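Local coordinates for protein cystatin-2 (Ornithodoros moubata, PDB 3L0R) that inhibits a broad range of papain-like cysteine proteases, including the mammalian cathepsins B, C, H, L and S, as a secreted salivary cystatin of the soft tick, at residues Glu19-Ala24 and Tyr54-Glu59. Sequence-based numbering, arbitrary orientation.
Sequences ELAHFA and YKLTIE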
loop_
_atom_site.group_PDB
_atom_site.type_symbol
_atom_site.label_atom_id
_atom_site.label_comp_id
_atom_site.label_asym_id
_atom_site.label_seq_id
_atom_site.Cartn_x
_atom_site.Cartn_y
_atom_site.Cartn_z
ATOM N N GLU A 19 -5.907 3.648 -2.991
ATOM C CA GLU A 19 -6.626 3.251 -1.795
ATOM C C GLU A 19 -5.974 2.028 -1.118
ATOM O O GLU A 19 -5.762 2.006 0.104
ATOM C CB GLU A 19 -8.083 2.964 -2.167
ATOM C CG GLU A 19 -9.086 3.039 -1.020
ATOM C CD GLU A 19 -10.519 3.269 -1.508
ATOM O OE1 GLU A 19 -11.449 3.172 -0.674
ATOM O OE2 GLU A 19 -10.711 3.556 -2.718
ATOM N N LEU A 20 -5.645 1.025 -1.925
ATOM C CA LEU A 20 -5.039 -0.204 -1.426
ATOM C C LEU A 20 -3.616 0.033 -0.903
ATOM O O LEU A 20 -3.198 -0.573 0.088
ATOM C CB LEU A 20 -5.057 -1.288 -2.516
ATOM C CG LEU A 20 -6.389 -1.992 -2.789
ATOM C CD1 LEU A 20 -6.378 -2.580 -4.188
ATOM C CD2 LEU A 20 -6.711 -3.088 -1.790
ATOM N N ALA A 21 -2.888 0.918 -1.586
ATOM C CA ALA A 21 -1.528 1.291 -1.215
ATOM C C ALA A 21 -1.511 1.944 0.158
ATOM O O ALA A 21 -0.666 1.615 0.999
ATOM C CB ALA A 21 -0.909 2.197 -2.257
ATOM N N HIS A 22 -2.464 2.826 0.409
ATOM C CA HIS A 22 -2.594 3.436 1.709
ATOM C C HIS A 22 -2.944 2.417 2.775
ATOM O O HIS A 22 -2.406 2.463 3.884
ATOM C CB HIS A 22 -3.657 4.526 1.665
ATOM C CG HIS A 22 -3.155 5.829 1.119
ATOM N ND1 HIS A 22 -2.268 6.626 1.806
ATOM C CD2 HIS A 22 -3.425 6.475 -0.038
ATOM C CE1 HIS A 22 -2.018 7.713 1.096
ATOM N NE2 HIS A 22 -2.711 7.646 -0.026
ATOM N N PHE A 23 -3.848 1.502 2.446
ATOM C CA PHE A 23 -4.234 0.441 3.366
ATOM C C PHE A 23 -3.005 -0.345 3.801
ATOM O O PHE A 23 -2.808 -0.598 4.977
ATOM C CB PHE A 23 -5.279 -0.508 2.743
ATOM C CG PHE A 23 -5.411 -1.810 3.482
ATOM C CD1 PHE A 23 -6.125 -1.876 4.690
ATOM C CD2 PHE A 23 -4.785 -2.966 3.004
ATOM C CE1 PHE A 23 -6.223 -3.074 5.388
ATOM C CE2 PHE A 23 -4.868 -4.164 3.704
ATOM C CZ PHE A 23 -5.594 -4.224 4.894
ATOM N N ALA A 24 -2.176 -0.715 2.841
ATOM C CA ALA A 24 -1.018 -1.554 3.118
ATOM C C ALA A 24 0.062 -0.788 3.886
ATOM O O ALA A 24 0.734 -1.349 4.767
ATOM C CB ALA A 24 -0.457 -2.116 1.815
ATOM N N TYR A 54 -3.212 -8.290 -5.145
ATOM C CA TYR A 54 -2.766 -6.995 -5.701
ATOM C C TYR A 54 -1.329 -6.833 -5.325
ATOM O O TYR A 54 -0.984 -6.879 -4.137
ATOM C CB TYR A 54 -3.576 -5.829 -5.149
ATOM C CG TYR A 54 -5.041 -5.915 -5.523
ATOM C CD1 TYR A 54 -5.524 -5.267 -6.667
ATOM C CD2 TYR A 54 -5.945 -6.669 -4.751
ATOM C CE1 TYR A 54 -6.871 -5.347 -7.031
ATOM C CE2 TYR A 54 -7.273 -6.755 -5.096
ATOM C CZ TYR A 54 -7.729 -6.098 -6.236
ATOM O OH TYR A 54 -9.042 -6.181 -6.590
ATOM N N LYS A 55 -0.487 -6.716 -6.352
ATOM C CA LYS A 55 0.929 -6.422 -6.183
ATOM C C LYS A 55 1.245 -4.955 -6.580
ATOM O O LYS A 55 1.238 -4.577 -7.757
ATOM C CB LYS A 55 1.780 -7.444 -6.938
ATOM C CG LYS A 55 3.280 -7.149 -6.902
ATOM C CD LYS A 55 4.087 -8.398 -6.711
ATOM C CE LYS A 55 4.189 -9.191 -7.977
ATOM N NZ LYS A 55 4.640 -10.563 -7.676
ATOM N N LEU A 56 1.521 -4.138 -5.569
ATOM C CA LEU A 56 1.757 -2.719 -5.772
ATOM C C LEU A 56 3.202 -2.341 -5.486
ATOM O O LEU A 56 3.725 -2.605 -4.387
ATOM C CB LEU A 56 0.812 -1.893 -4.894
ATOM C CG LEU A 56 -0.607 -2.456 -4.680
ATOM C CD1 LEU A 56 -1.271 -1.766 -3.515
ATOM C CD2 LEU A 56 -1.483 -2.357 -5.953
ATOM N N THR A 57 3.842 -1.763 -6.500
ATOM C CA THR A 57 5.139 -1.160 -6.390
ATOM C C THR A 57 4.869 0.340 -6.167
ATOM O O THR A 57 4.272 1.035 -7.005
ATOM C CB THR A 57 5.988 -1.428 -7.663
ATOM O OG1 THR A 57 5.984 -2.830 -7.948
ATOM C CG2 THR A 57 7.435 -0.982 -7.484
ATOM N N ILE A 58 5.269 0.809 -4.992
ATOM C CA ILE A 58 4.933 2.146 -4.528
ATOM C C ILE A 58 6.146 2.848 -3.953
ATOM O O ILE A 58 7.115 2.202 -3.529
ATOM C CB ILE A 58 3.825 2.119 -3.448
ATOM C CG1 ILE A 58 4.393 1.636 -2.110
ATOM C CG2 ILE A 58 2.608 1.261 -3.928
ATOM C CD1 ILE A 58 3.378 0.978 -1.172
ATOM N N GLU A 59 6.092 4.176 -3.962
ATOM C CA GLU A 59 7.043 4.982 -3.217
ATOM C C GLU A 59 6.412 5.498 -1.949
ATOM O O GLU A 59 5.295 6.030 -1.957
ATOM C CB GLU A 59 7.587 6.117 -4.063
ATOM C CG GLU A 59 8.549 5.612 -5.102
ATOM C CD GLU A 59 8.944 6.662 -6.102
ATOM O OE1 GLU A 59 8.422 7.800 -6.024
ATOM O OE2 GLU A 59 9.785 6.343 -6.979
#
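Leu-20 lays its CD1 methyl over one face of the Tyr-54 ring, at one end of the apolar seam that joins helix and sheet in the cystatin fold, where a curved antiparallel sheet wraps round a single helix. Segment 19-24 of that helix crosses strand segment 54-59 at 81°, with 9.6 Å between their axes. The CD1 of Leu-20 sits 3.8 Å from the centroid of the Tyr-54 ring and only 14° off its normal, a CH-pi contact displaced toward the rim, near CG and CD1 of the tyrosine; the two side chains meet at about a right angle. With CB of Tyr-54 pointing at the helix and CG anti to the carbonyl carbon (chi1 -63°), CG itself is among the ring atoms nearest this methyl. An alanine at Tyr-54 would probably leave the CD1 methyl of Leu-20 without the ring it rests on and open a gap at this end of the seam.

Leu-56 also points at the helix, and its CD1 reaches the peptide link between Leu-20 and Ala-21, 3.7 Å from Ala-21 N and 3.9 Å from Leu-20 C, and also touches Leu-20 CB. The small side chain of Ala-21 is consistent with the close approach here, its CA lying 6.9 Å from that of Leu-56. Val-44 and Ile-92, from the two adjoining strands, touch Leu-56 as well, while Lys-101 of strand 100-108 touches Leu-20. No hydrogen bond links the two segments; apolar contacts hold them, with 227 Å² buried, both sides summed. Farther along the strand, Ile-58 turns its CG2 branch to the helix, and this methyl meets Ala-21 CB at 4.0 Å.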